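Local coordinates for putative sugar ABC transport system, substrate-binding protein (Bordetella parapertussis, PDB 5IX8) that probably binds a sugar in the periplasm as the solute-binding component of an ABC transporter, at residues Arg2-Val7 against Gly254-Arg259; Asn28-Ile33 against Ala105-Asn110; Tyr35-Glu40 against Leu260-Ala265; Val118-Thr123 against Phe289-Thr294. One frame throughout, in Å; residues are numbered along the deposited sequence. Where two conformers were deposited one is given.

Interaction 1. Residues Arg2-Val7 against Gly254-Arg259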
loop_
_atom_site.group_PDB
_atom_site.type_symbol
_atom_site.label_atom_id
_atom_site.label_comp_id
_atom_site.label_asym_id
_atom_site.label_seq_id
_atom_site.Cartn_x
_atom_site.Cartn_y
_atom_site.Cartn_z
ATOM N N ARG A 2 12.525 10.900 11.214
ATOM C CA ARG A 2 12.178 9.996 10.119
ATOM C C ARG A 2 11.319 8.831 10.590
ATOM O O ARG A 2 10.704 8.154 9.749
ATOM C CB ARG A 2 13.448 9.456 9.430
ATOM C CG ARG A 2 14.235 8.421 10.238
ATOM C CD ARG A 2 15.615 8.143 9.605
ATOM N NE ARG A 2 16.313 7.072 10.312
ATOM C CZ ARG A 2 17.096 7.250 11.371
ATOM N NH1 ARG A 2 17.339 8.485 11.859
ATOM N NH2 ARG A 2 17.668 6.195 11.927
ATOM N N LEU A 3 11.316 8.539 11.893
ATOM C CA LEU A 3 10.493 7.459 12.433
ATOM C C LEU A 3 9.235 7.986 13.130
ATOM O O LEU A 3 8.507 7.202 13.754
ATOM C CB LEU A 3 11.332 6.584 13.380
ATOM C CG LEU A 3 12.444 5.836 12.628
ATOM C CD1 LEU A 3 13.516 5.358 13.616
ATOM C CD2 LEU A 3 11.868 4.687 11.834
ATOM N N GLN A 4 8.968 9.294 13.021
ATOM C CA GLN A 4 7.757 9.943 13.561
ATOM C C GLN A 4 7.520 9.642 15.044
ATOM O O GLN A 4 6.375 9.551 15.483
ATOM C CB GLN A 4 6.508 9.547 12.778
ATOM C CG GLN A 4 6.322 10.219 11.451
ATOM C CD GLN A 4 4.984 9.827 10.784
ATOM O OE1 GLN A 4 4.110 9.182 11.398
ATOM N NE2 GLN A 4 4.822 10.221 9.529
ATOM N N GLY A 5 8.586 9.482 15.823
ATOM C CA GLY A 5 8.481 9.135 17.236
ATOM C C GLY A 5 7.941 7.759 17.549
ATOM O O GLY A 5 7.619 7.487 18.703
ATOM N N ILE A 6 7.846 6.871 16.567
ATOM C CA ILE A 6 7.223 5.577 16.829
ATOM C C ILE A 6 8.152 4.687 17.623
ATOM O O ILE A 6 7.711 3.933 18.506
ATOM C CB ILE A 6 6.809 4.919 15.508
ATOM C CG1 ILE A 6 5.658 5.721 14.920
ATOM C CG2 ILE A 6 6.432 3.444 15.741
ATOM C CD1 ILE A 6 5.379 5.379 13.454
ATOM N N VAL A 7 9.448 4.751 17.315
ATOM C CA VAL A 7 10.440 3.917 17.963
ATOM C C VAL A 7 11.763 4.673 17.868
ATOM O O VAL A 7 11.971 5.460 16.943
ATOM C CB VAL A 7 10.466 2.538 17.269
ATOM C CG1 VAL A 7 10.820 2.710 15.777
ATOM C CG2 VAL A 7 11.420 1.622 17.966
ATOM N N GLY A 254 5.113 4.590 2.430
ATOM C CA GLY A 254 5.933 3.401 2.243
ATOM C C GLY A 254 7.307 3.555 2.871
ATOM O O GLY A 254 7.880 2.585 3.365
ATOM N N VAL A 255 7.875 4.768 2.800
ATOM C CA VAL A 255 9.239 4.974 3.272
ATOM C C VAL A 255 9.308 4.692 4.760
ATOM O O VAL A 255 10.174 3.949 5.216
ATOM C CB VAL A 255 9.728 6.397 2.959
ATOM C CG1 VAL A 255 11.066 6.661 3.651
ATOM C CG2 VAL A 255 9.869 6.604 1.451
ATOM N N ILE A 256 8.368 5.236 5.540
ATOM C CA ILE A 256 8.453 4.976 6.984
ATOM C C ILE A 256 8.177 3.495 7.281
ATOM O O ILE A 256 8.771 2.925 8.215
ATOM C CB ILE A 256 7.559 5.935 7.809
ATOM C CG1 ILE A 256 7.978 5.852 9.290
ATOM C CG2 ILE A 256 6.074 5.619 7.659
ATOM C CD1 ILE A 256 7.373 6.886 10.196
HETATM N N MSE A 257 7.343 2.826 6.472
HETATM C CA MSE A 257 7.087 1.406 6.706
HETATM C C MSE A 257 8.372 0.621 6.547
HETATM O O MSE A 257 8.664 -0.271 7.358
HETATM C CB MSE A 257 6.042 0.844 5.754
HETATM C CG MSE A 257 4.665 1.426 5.930
HETATM SE SE MSE A 257 3.436 0.684 4.559
HETATM C CE MSE A 257 2.162 2.125 4.616
ATOM N N GLY A 258 9.159 0.977 5.522
ATOM C CA GLY A 258 10.436 0.303 5.311
ATOM C C GLY A 258 11.409 0.533 6.455
ATOM O O GLY A 258 12.086 -0.391 6.896
ATOM N N ARG A 259 11.503 1.777 6.936
ATOM C CA ARG A 259 12.381 2.057 8.073
ATOM C C ARG A 259 11.949 1.270 9.288
ATOM O O ARG A 259 12.789 0.739 10.036
ATOM C CB ARG A 259 12.380 3.546 8.399
ATOM C CG ARG A 259 12.820 4.440 7.260
ATOM C CD ARG A 259 13.096 5.853 7.818
ATOM N NE ARG A 259 13.456 6.768 6.751
ATOM C CZ ARG A 259 14.643 6.773 6.146
ATOM N NH1 ARG A 259 15.624 5.940 6.546
ATOM N NH2 ARG A 259 14.847 7.626 5.147
HETATM O O HOH W 1 10.705 7.954 7.010
#
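Arg2 and Arg259 cross at about a right angle, the methylenes of Arg2 laid across CD and the guanidinium of Arg259. Arg2 CG, held in the crowded position between backbone N and carbonyl carbon (chi1 73°), comes within 3.7 Å of Arg259 CD. One carbon further on, Arg2 CD sits over one face of the Arg259 guanidinium, offset toward its rim. The two guanidinium planes stand 86° apart, and Arg2 NE lies 4.0 Å from Arg259 NH1; Glu40, whose OE1 forms salt bridges to both atoms, would offset this approach of like charges, while Asp39 also holds Arg259 NH1. A water in the plane of the Arg259 guanidinium accepts from NE and donates to Arg2 O at 2.7 Å. The N-terminal segment thus lies against the first turns of helix 254-270, a helix on the N-terminal lobe of the periplasmic binding protein fold. Leu3-Ile6 form a type I' turn, closed by Ile6 N to Leu3 O at 2.9 Å. Ile256 points its CD1 at this turn, 3.7 Å from Gln4 CG, whose extended chain crosses it at about a right angle; Ile6 approaches the same methyl obliquely. Leu3 CD2 rests on Arg259 CB at 3.7 Å.

Interaction 2. Residues Asn28-Ile33 against Ala105-Asn110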
loop_
_atom_site.group_PDB
_atom_site.type_symbol
_atom_site.label_atom_id
_atom_site.label_comp_id
_atom_site.label_asym_id
_atom_site.label_seq_id
_atom_site.Cartn_x
_atom_site.Cartn_y
_atom_site.Cartn_z
ATOM N N ASN A 28 5.137 4.835 -6.154
ATOM C CA ASN A 28 5.926 5.221 -5.000
ATOM C C ASN A 28 5.734 4.302 -3.815
ATOM O O ASN A 28 6.433 4.478 -2.808
ATOM C CB ASN A 28 5.592 6.651 -4.554
ATOM C CG ASN A 28 6.234 7.673 -5.437
ATOM O OD1 ASN A 28 7.238 7.373 -6.107
ATOM N ND2 ASN A 28 5.671 8.886 -5.469
ATOM N N PHE A 29 4.798 3.353 -3.878
ATOM C CA PHE A 29 4.465 2.636 -2.650
ATOM C C PHE A 29 5.483 1.546 -2.359
ATOM O O PHE A 29 6.197 1.612 -1.354
ATOM C CB PHE A 29 3.047 2.059 -2.732
ATOM C CG PHE A 29 2.639 1.285 -1.495
ATOM C CD1 PHE A 29 2.515 1.940 -0.269
ATOM C CD2 PHE A 29 2.446 -0.095 -1.542
ATOM C CE1 PHE A 29 2.159 1.249 0.897
ATOM C CE2 PHE A 29 2.060 -0.801 -0.384
ATOM C CZ PHE A 29 1.916 -0.120 0.838
ATOM N N TYR A 30 5.531 0.495 -3.182
ATOM C CA TYR A 30 6.540 -0.528 -2.896
ATOM C C TYR A 30 7.943 0.022 -3.055
ATOM O O TYR A 30 8.862 -0.405 -2.333
ATOM C CB TYR A 30 6.381 -1.759 -3.803
ATOM C CG TYR A 30 4.978 -2.334 -3.775
ATOM C CD1 TYR A 30 4.488 -2.999 -2.644
ATOM C CD2 TYR A 30 4.144 -2.241 -4.884
ATOM C CE1 TYR A 30 3.183 -3.517 -2.622
ATOM C CE2 TYR A 30 2.813 -2.760 -4.842
ATOM C CZ TYR A 30 2.367 -3.399 -3.711
ATOM O OH TYR A 30 1.099 -3.906 -3.623
ATOM N N LYS A 31 8.141 0.941 -4.003
ATOM C CA LYS A 31 9.469 1.533 -4.147
ATOM C C LYS A 31 9.840 2.331 -2.898
ATOM O O LYS A 31 10.993 2.310 -2.459
ATOM C CB LYS A 31 9.527 2.407 -5.420
ATOM C CG LYS A 31 10.935 2.837 -5.775
ATOM C CD LYS A 31 10.976 3.907 -6.898
ATOM C CE LYS A 31 10.297 3.416 -8.113
ATOM N NZ LYS A 31 10.274 4.409 -9.233
ATOM N N GLY A 32 8.863 3.025 -2.296
ATOM C CA GLY A 32 9.091 3.661 -1.004
ATOM C C GLY A 32 9.476 2.679 0.090
ATOM O O GLY A 32 10.397 2.929 0.881
ATOM N N ILE A 33 8.747 1.570 0.193
ATOM C CA ILE A 33 9.116 0.565 1.181
ATOM C C ILE A 33 10.553 0.112 0.965
ATOM O O ILE A 33 11.358 0.059 1.912
ATOM C CB ILE A 33 8.144 -0.623 1.135
ATOM C CG1 ILE A 33 6.729 -0.157 1.466
ATOM C CG2 ILE A 33 8.656 -1.717 2.061
ATOM C CD1 ILE A 33 5.710 -1.256 1.299
ATOM N N ALA A 105 5.173 -6.732 4.505
ATOM C CA ALA A 105 5.372 -5.305 4.262
ATOM C C ALA A 105 4.229 -4.715 3.452
ATOM O O ALA A 105 3.911 -5.216 2.365
ATOM C CB ALA A 105 6.694 -5.076 3.531
ATOM N N GLY A 106 3.622 -3.633 3.973
ATOM C CA GLY A 106 2.716 -2.783 3.207
ATOM C C GLY A 106 1.295 -3.274 3.000
ATOM O O GLY A 106 0.354 -2.484 3.088
ATOM N N ILE A 107 1.128 -4.552 2.681
ATOM C CA ILE A 107 -0.191 -5.116 2.378
ATOM C C ILE A 107 -0.318 -6.487 3.027
ATOM O O ILE A 107 0.681 -7.177 3.269
ATOM C CB ILE A 107 -0.409 -5.234 0.860
ATOM C CG1 ILE A 107 0.885 -5.755 0.194
ATOM C CG2 ILE A 107 -0.809 -3.856 0.290
ATOM C CD1 ILE A 107 0.640 -6.393 -1.154
ATOM N N PRO A 108 -1.559 -6.908 3.330
ATOM C CA PRO A 108 -1.759 -8.189 4.027
ATOM C C PRO A 108 -1.370 -9.394 3.169
ATOM O O PRO A 108 -1.521 -9.389 1.942
ATOM C CB PRO A 108 -3.269 -8.228 4.285
ATOM C CG PRO A 108 -3.771 -6.876 4.070
ATOM C CD PRO A 108 -2.825 -6.183 3.121
ATOM N N VAL A 109 -0.901 -10.454 3.831
ATOM C CA VAL A 109 -0.737 -11.744 3.170
ATOM C C VAL A 109 -1.446 -12.812 4.006
ATOM O O VAL A 109 -1.504 -12.743 5.246
ATOM C CB VAL A 109 0.765 -12.064 2.930
ATOM C CG1 VAL A 109 1.531 -12.167 4.229
ATOM C CG2 VAL A 109 0.956 -13.306 2.077
ATOM N N ASN A 110 -1.994 -13.817 3.317
ATOM C CA ASN A 110 -2.812 -14.845 3.959
ATOM C C ASN A 110 -1.937 -15.984 4.484
ATOM O O ASN A 110 -1.941 -17.108 3.971
ATOM C CB ASN A 110 -3.836 -15.358 2.961
ATOM C CG ASN A 110 -4.949 -16.112 3.614
ATOM O OD1 ASN A 110 -5.157 -16.034 4.832
ATOM N ND2 ASN A 110 -5.669 -16.876 2.810
#
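The Phe29 ring carries Ile33 CD1 over one face, 3.9 Å above the plane and offset toward the rim, and presents its edge to the backbone of Gly106, with CZ 3.6 Å from Gly106 O. Tyr30 CZ lies at another part of that edge. The Tyr30 ring in turn has Phe29 CD2 over one face, so the two neighbouring aromatics meet face to edge on the same helix. Their first torsions separate them: Phe29 CG is anti to its backbone N (chi1 179°), whereas Tyr30 CG is anti to its carbonyl carbon (chi1 -53°).

Ile107 meets the tyrosine at its outer edge, CD1 standing 3.5 Å from Tyr30 OH and crossing the phenol at about a right angle. Its CG1 occupies the crowded position between backbone N and carbonyl carbon. The hydroxyl itself is hydrogen-bonded to Tyr57, and His24 makes an edge-to-face contact with the ring. On the other flank, Ile33 CG2 reaches Ala105 CB at 4.2 Å. Gly106, with a positive phi of 79°, has no side chain, so Ile33 CD1 (3.9 Å from Gly106 CA) and Phe29 CZ pack directly on its backbone. Trp154 of helix 154-168 touches Tyr30 and Ile107 from the other lobe. The start of helix 28-43 thus packs on the loop after strand 101-105, at the C-terminal edge of the parallel sheet, a position consistent with the interlobe cleft that periplasmic binding proteins typically form there.

Interaction 3. Residues Tyr35-Glu40 against Leu260-Ala265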
loop_
_atom_site.group_PDB
_atom_site.type_symbol
_atom_site.label_atom_id
_atom_site.label_comp_id
_atom_site.label_asym_id
_atom_site.label_seq_id
_atom_site.Cartn_x
_atom_site.Cartn_y
_atom_site.Cartn_z
ATOM N N TYR A 35 13.029 1.691 -0.583
ATOM C CA TYR A 35 13.925 2.779 -0.190
ATOM C C TYR A 35 14.057 2.869 1.338
ATOM O O TYR A 35 15.164 3.032 1.873
ATOM C CB TYR A 35 13.433 4.119 -0.753
ATOM C CG TYR A 35 14.215 5.245 -0.145
ATOM C CD1 TYR A 35 15.544 5.462 -0.518
ATOM C CD2 TYR A 35 13.656 6.060 0.849
ATOM C CE1 TYR A 35 16.289 6.459 0.099
ATOM C CE2 TYR A 35 14.398 7.061 1.464
ATOM C CZ TYR A 35 15.721 7.259 1.062
ATOM O OH TYR A 35 16.498 8.259 1.617
ATOM N N GLY A 36 12.927 2.806 2.059
ATOM C CA GLY A 36 12.991 2.914 3.516
ATOM C C GLY A 36 13.812 1.799 4.118
ATOM O O GLY A 36 14.606 2.023 5.040
ATOM N N ILE A 37 13.674 0.583 3.572
ATOM C CA ILE A 37 14.491 -0.524 4.072
ATOM C C ILE A 37 15.972 -0.274 3.800
ATOM O O ILE A 37 16.824 -0.422 4.690
ATOM C CB ILE A 37 14.032 -1.851 3.444
ATOM C CG1 ILE A 37 12.622 -2.204 3.962
ATOM C CG2 ILE A 37 15.024 -2.967 3.794
ATOM C CD1 ILE A 37 12.048 -3.454 3.263
ATOM N N VAL A 38 16.305 0.052 2.552
ATOM C CA VAL A 38 17.714 0.223 2.165
ATOM C C VAL A 38 18.356 1.382 2.924
ATOM O O VAL A 38 19.472 1.272 3.467
ATOM C CB VAL A 38 17.800 0.424 0.645
ATOM C CG1 VAL A 38 19.213 0.891 0.259
ATOM C CG2 VAL A 38 17.432 -0.870 -0.045
ATOM N N ASP A 39 17.664 2.516 2.986
ATOM C CA ASP A 39 18.264 3.656 3.656
ATOM C C ASP A 39 18.340 3.456 5.169
ATOM O O ASP A 39 19.303 3.894 5.809
ATOM C CB ASP A 39 17.499 4.932 3.328
ATOM C CG ASP A 39 18.196 6.127 3.888
ATOM O OD1 ASP A 39 19.300 6.429 3.368
ATOM O OD2 ASP A 39 17.678 6.726 4.860
ATOM N N GLU A 40 17.339 2.823 5.770
ATOM C CA GLU A 40 17.459 2.572 7.199
ATOM C C GLU A 40 18.538 1.536 7.475
ATOM O O GLU A 40 19.239 1.624 8.490
ATOM C CB GLU A 40 16.100 2.128 7.765
ATOM C CG GLU A 40 16.091 2.195 9.284
ATOM C CD GLU A 40 16.132 3.616 9.830
ATOM O OE1 GLU A 40 15.885 4.605 9.088
ATOM O OE2 GLU A 40 16.373 3.740 11.051
ATOM N N LEU A 260 10.642 1.237 9.539
ATOM C CA LEU A 260 10.149 0.492 10.683
ATOM C C LEU A 260 10.439 -0.994 10.554
ATOM O O LEU A 260 10.763 -1.638 11.541
ATOM C CB LEU A 260 8.653 0.730 10.857
ATOM C CG LEU A 260 8.279 2.143 11.261
ATOM C CD1 LEU A 260 6.768 2.362 11.123
ATOM C CD2 LEU A 260 8.750 2.469 12.693
ATOM N N ILE A 261 10.336 -1.557 9.356
ATOM C CA ILE A 261 10.673 -2.976 9.199
ATOM C C ILE A 261 12.091 -3.262 9.687
ATOM O O ILE A 261 12.345 -4.253 10.387
ATOM C CB ILE A 261 10.460 -3.390 7.728
ATOM C CG1 ILE A 261 8.931 -3.535 7.483
ATOM C CG2 ILE A 261 11.214 -4.670 7.413
ATOM C CD1 ILE A 261 8.545 -3.519 6.007
ATOM N N VAL A 262 13.038 -2.401 9.335
ATOM C CA VAL A 262 14.418 -2.594 9.786
ATOM C C VAL A 262 14.515 -2.481 11.306
ATOM O O VAL A 262 15.171 -3.305 11.976
ATOM C CB VAL A 262 15.347 -1.587 9.083
ATOM C CG1 VAL A 262 16.756 -1.618 9.685
ATOM C CG2 VAL A 262 15.386 -1.899 7.591
ATOM N N GLN A 263 13.888 -1.443 11.880
ATOM C CA GLN A 263 14.014 -1.247 13.325
ATOM C C GLN A 263 13.335 -2.369 14.111
ATOM O O GLN A 263 13.818 -2.763 15.189
ATOM C CB GLN A 263 13.444 0.118 13.726
ATOM C CG GLN A 263 14.337 1.267 13.217
ATOM C CD GLN A 263 15.685 1.266 13.923
ATOM O OE1 GLN A 263 15.790 0.802 15.051
ATOM N NE2 GLN A 263 16.727 1.761 13.256
ATOM N N TYR A 264 12.215 -2.888 13.594
ATOM C CA TYR A 264 11.546 -4.011 14.244
ATOM C C TYR A 264 12.366 -5.286 14.104
ATOM O O TYR A 264 12.467 -6.079 15.065
ATOM C CB TYR A 264 10.141 -4.234 13.643
ATOM C CG TYR A 264 9.026 -3.342 14.171
ATOM C CD1 TYR A 264 9.122 -1.941 14.118
ATOM C CD2 TYR A 264 7.872 -3.911 14.720
ATOM C CE1 TYR A 264 8.112 -1.145 14.614
ATOM C CE2 TYR A 264 6.829 -3.122 15.218
ATOM C CZ TYR A 264 6.955 -1.747 15.167
ATOM O OH TYR A 264 5.932 -0.966 15.654
ATOM N N ALA A 265 12.942 -5.507 12.908
ATOM C CA ALA A 265 13.730 -6.725 12.681
ATOM C C ALA A 265 14.946 -6.788 13.610
ATOM O O ALA A 265 15.283 -7.872 14.124
ATOM C CB ALA A 265 14.177 -6.823 11.216
#
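Helix segments 35-40 and 260-265 pass 8.6 Å apart at an angle of 52° between their N-to-C directions, with Ile37 and Val262 nearest at the backbone. Val262 carries most of the apolar contact. Its CG1 is anti to the backbone N and CG2 lies beside that N, so the two methyls spread across the other helix: CG2 comes 3.6 Å from the carbonyl oxygen Ile37 O and 4.0 Å from Ile37 CG2, while CG1 faces Glu40 CG at 3.9 Å. Ile37 and Val262 cross obliquely, and a looser contact joins Ile37 CD1 to Ile261 CG2.

Both helices pack on one side of the parallel sheet of the N-terminal lobe, an alpha/beta layer of the Rossmann-like kind found in periplasmic binding proteins. Ile37 and Val262 touch Leu18 of strand 17-22, and Ile261 reaches Ile103 of strand 101-105.

Glu40 leaves its helix with CG anti to the backbone N, then bends at chi2 (69°), which carries its methylenes obliquely across Val262 and turns the carboxylate toward Gln263. Gln263 is also bent at chi2, and its NE2 donates to Glu40 OE2 at 3.0 Å. The bond is moderately bent, with an N-H...O angle of 151°; it uses the anti lone pair of OE2 and lies near the amide plane, the carboxylate standing steeply across that plane. Glu40 OE1 is held by Arg2 and Arg259, which would favour the charged form of this buried acid. Gln263 OE1 accepts from the backbone N of Ile10 and from Arg267, fixing which way round the amide sits.

Interaction 4. Residues Val118-Thr123 against Phe289-Thr294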
loop_
_atom_site.group_PDB
_atom_site.type_symbol
_atom_site.label_atom_id
_atom_site.label_comp_id
_atom_site.label_asym_id
_atom_site.label_seq_id
_atom_site.Cartn_x
_atom_site.Cartn_y
_atom_site.Cartn_z
ATOM N N VAL A 118 4.379 -4.805 8.978
ATOM C CA VAL A 118 4.295 -3.356 9.101
ATOM C C VAL A 118 3.503 -2.905 7.899
ATOM O O VAL A 118 3.950 -3.101 6.761
ATOM C CB VAL A 118 5.675 -2.669 9.115
ATOM C CG1 VAL A 118 5.486 -1.168 9.147
ATOM C CG2 VAL A 118 6.533 -3.126 10.317
ATOM N N LEU A 119 2.322 -2.336 8.135
ATOM C CA LEU A 119 1.484 -1.957 6.990
ATOM C C LEU A 119 0.555 -0.834 7.428
ATOM O O LEU A 119 0.986 0.051 8.168
ATOM C CB LEU A 119 0.751 -3.187 6.422
ATOM C CG LEU A 119 -0.146 -4.062 7.322
ATOM C CD1 LEU A 119 -1.161 -4.784 6.426
ATOM C CD2 LEU A 119 0.628 -5.104 8.115
ATOM N N GLN A 120 -0.650 -0.786 6.864
ATOM C CA GLN A 120 -1.694 0.131 7.305
ATOM C C GLN A 120 -3.017 -0.607 7.281
ATOM O O GLN A 120 -3.124 -1.706 6.729
ATOM C CB GLN A 120 -1.801 1.386 6.430
ATOM C CG GLN A 120 -0.730 2.428 6.662
ATOM C CD GLN A 120 -0.968 3.692 5.844
ATOM O OE1 GLN A 120 -1.235 3.623 4.662
ATOM N NE2 GLN A 120 -0.895 4.837 6.484
ATOM N N ASP A 121 -4.036 0.024 7.867
ATOM C CA ASP A 121 -5.368 -0.566 7.973
ATOM C C ASP A 121 -6.128 -0.253 6.686
ATOM O O ASP A 121 -6.613 0.862 6.499
ATOM C CB ASP A 121 -6.079 0.018 9.194
ATOM C CG ASP A 121 -7.405 -0.621 9.474
ATOM O OD1 ASP A 121 -8.057 -1.127 8.534
ATOM O OD2 ASP A 121 -7.807 -0.613 10.664
ATOM N N ASP A 122 -6.255 -1.242 5.798
ATOM C CA ASP A 122 -6.872 -0.997 4.497
ATOM C C ASP A 122 -8.353 -0.629 4.611
ATOM O O ASP A 122 -8.827 0.249 3.878
ATOM C CB ASP A 122 -6.661 -2.205 3.588
ATOM C CG ASP A 122 -5.210 -2.299 3.116
ATOM O OD1 ASP A 122 -4.748 -1.442 2.312
ATOM O OD2 ASP A 122 -4.500 -3.197 3.607
ATOM N N THR A 123 -9.087 -1.224 5.557
ATOM C CA THR A 123 -10.467 -0.789 5.738
ATOM C C THR A 123 -10.537 0.695 6.098
ATOM O O THR A 123 -11.430 1.424 5.614
ATOM C CB THR A 123 -11.149 -1.628 6.818
ATOM O OG1 THR A 123 -11.056 -3.009 6.459
ATOM C CG2 THR A 123 -12.620 -1.221 6.927
ATOM N N PHE A 289 2.151 -3.760 12.875
ATOM C CA PHE A 289 2.017 -2.335 13.151
ATOM C C PHE A 289 1.290 -1.693 11.995
ATOM O O PHE A 289 1.646 -1.928 10.833
ATOM C CB PHE A 289 3.378 -1.652 13.329
ATOM C CG PHE A 289 3.267 -0.180 13.648
ATOM C CD1 PHE A 289 2.871 0.238 14.916
ATOM C CD2 PHE A 289 3.539 0.784 12.671
ATOM C CE1 PHE A 289 2.748 1.590 15.209
ATOM C CE2 PHE A 289 3.403 2.141 12.945
ATOM C CZ PHE A 289 3.009 2.548 14.222
ATOM N N ASN A 290 0.304 -0.860 12.306
ATOM C CA ASN A 290 -0.396 -0.086 11.282
ATOM C C ASN A 290 0.040 1.359 11.397
ATOM O O ASN A 290 -0.208 1.982 12.430
ATOM C CB ASN A 290 -1.914 -0.158 11.463
ATOM C CG ASN A 290 -2.518 -1.499 11.006
ATOM O OD1 ASN A 290 -2.125 -2.055 10.000
ATOM N ND2 ASN A 290 -3.479 -2.011 11.767
ATOM N N VAL A 291 0.649 1.901 10.342
ATOM C CA VAL A 291 1.021 3.320 10.357
ATOM C C VAL A 291 -0.250 4.158 10.328
ATOM O O VAL A 291 -1.143 3.882 9.522
ATOM C CB VAL A 291 1.919 3.663 9.171
ATOM C CG1 VAL A 291 2.258 5.162 9.215
ATOM C CG2 VAL A 291 3.215 2.814 9.166
ATOM N N PRO A 292 -0.384 5.183 11.160
ATOM C CA PRO A 292 -1.628 5.962 11.146
ATOM C C PRO A 292 -1.886 6.589 9.785
ATOM O O PRO A 292 -0.964 6.906 9.026
ATOM C CB PRO A 292 -1.397 7.023 12.230
ATOM C CG PRO A 292 -0.481 6.351 13.203
ATOM C CD PRO A 292 0.409 5.424 12.383
ATOM N N ILE A 293 -3.168 6.730 9.463
ATOM C CA ILE A 293 -3.612 7.168 8.144
ATOM C C ILE A 293 -3.854 8.668 8.163
ATOM O O ILE A 293 -4.483 9.192 9.094
ATOM C CB ILE A 293 -4.884 6.425 7.729
ATOM C CG1 ILE A 293 -4.549 4.947 7.544
ATOM C CG2 ILE A 293 -5.461 7.033 6.443
ATOM C CD1 ILE A 293 -5.743 4.074 7.689
ATOM N N THR A 294 -3.353 9.353 7.143
ATOM C CA THR A 294 -3.662 10.751 6.872
ATOM C C THR A 294 -4.148 10.870 5.431
ATOM O O THR A 294 -3.818 10.047 4.572
ATOM C CB THR A 294 -2.438 11.671 7.098
ATOM O OG1 THR A 294 -1.378 11.260 6.245
ATOM C CG2 THR A 294 -1.934 11.551 8.490
HETATM O O HOH W 2 -1.309 7.440 5.763
HETATM O O HOH W 3 -3.315 2.291 9.609
#
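Two nearly straight backbone bonds join the strands: Leu119 N donates to Phe289 O at 2.8 Å, almost along the C=O axis, and Val291 N donates to Leu119 O at 2.9 Å, in the carbonyl plane. Past these parallel bridges the extended Gln120 side chain takes over. Its NE2 donates to Val291 O at 3.2 Å from above the carbonyl plane, bonds weakly to Pro292 O, and gives a hydrogen to a water that also accepts from Thr294 N. A second water spans Asp121 N and Val291 O, to which it donates at 2.7 Å. Asp121 is the N-cap of helix 122-135, its OD1 accepting from Leu124 N. Asn290 runs side by side with Leu119, its OD1 3.2 Å from Gln120 C. The Gln120 side chain crosses Val291 obliquely, CG 3.9 Å from Val291 CB. Ile293 also crosses Gln120 obliquely, its CG1 near NE2 and its CD1 3.5 Å from Asp121 O. Within the bridged strands, Val118 CG1 meets the edge of the Phe289 ring. Strand 288-290 thus completes the parallel sheet of one lobe at its edge, and the two paired segments then leave it together as crossings toward the other lobe, consistent with the interlobe hinge of periplasmic binding proteins.

Helix 254-270 ties the set together: its first turns serve interaction 1 and the following ones interaction 3, whose centres are about 8 Å apart. Salt bridges from Arg2 and Arg259 to Glu40 and Asp39 (2.8 Å for Arg259 NH1 to Asp39 OD2) make one charge network across both. Selenomethionine Met257 in segment 254-259 reaches interactions 2 and 4, its CE lying 3.8 Å from Phe29 CE1 and 3.6 Å from Gln120 CG. Interactions 2 and 4, with centres about 11 Å apart, meet where the loop after strand 101-105 runs beside strand 116-119, Gly106 N probably hydrogen-bonding Val118 O at 2.9 Å. These two lie toward the lobe junction, whereas the centre of interaction 3 is about 16 Å from the chain's centre.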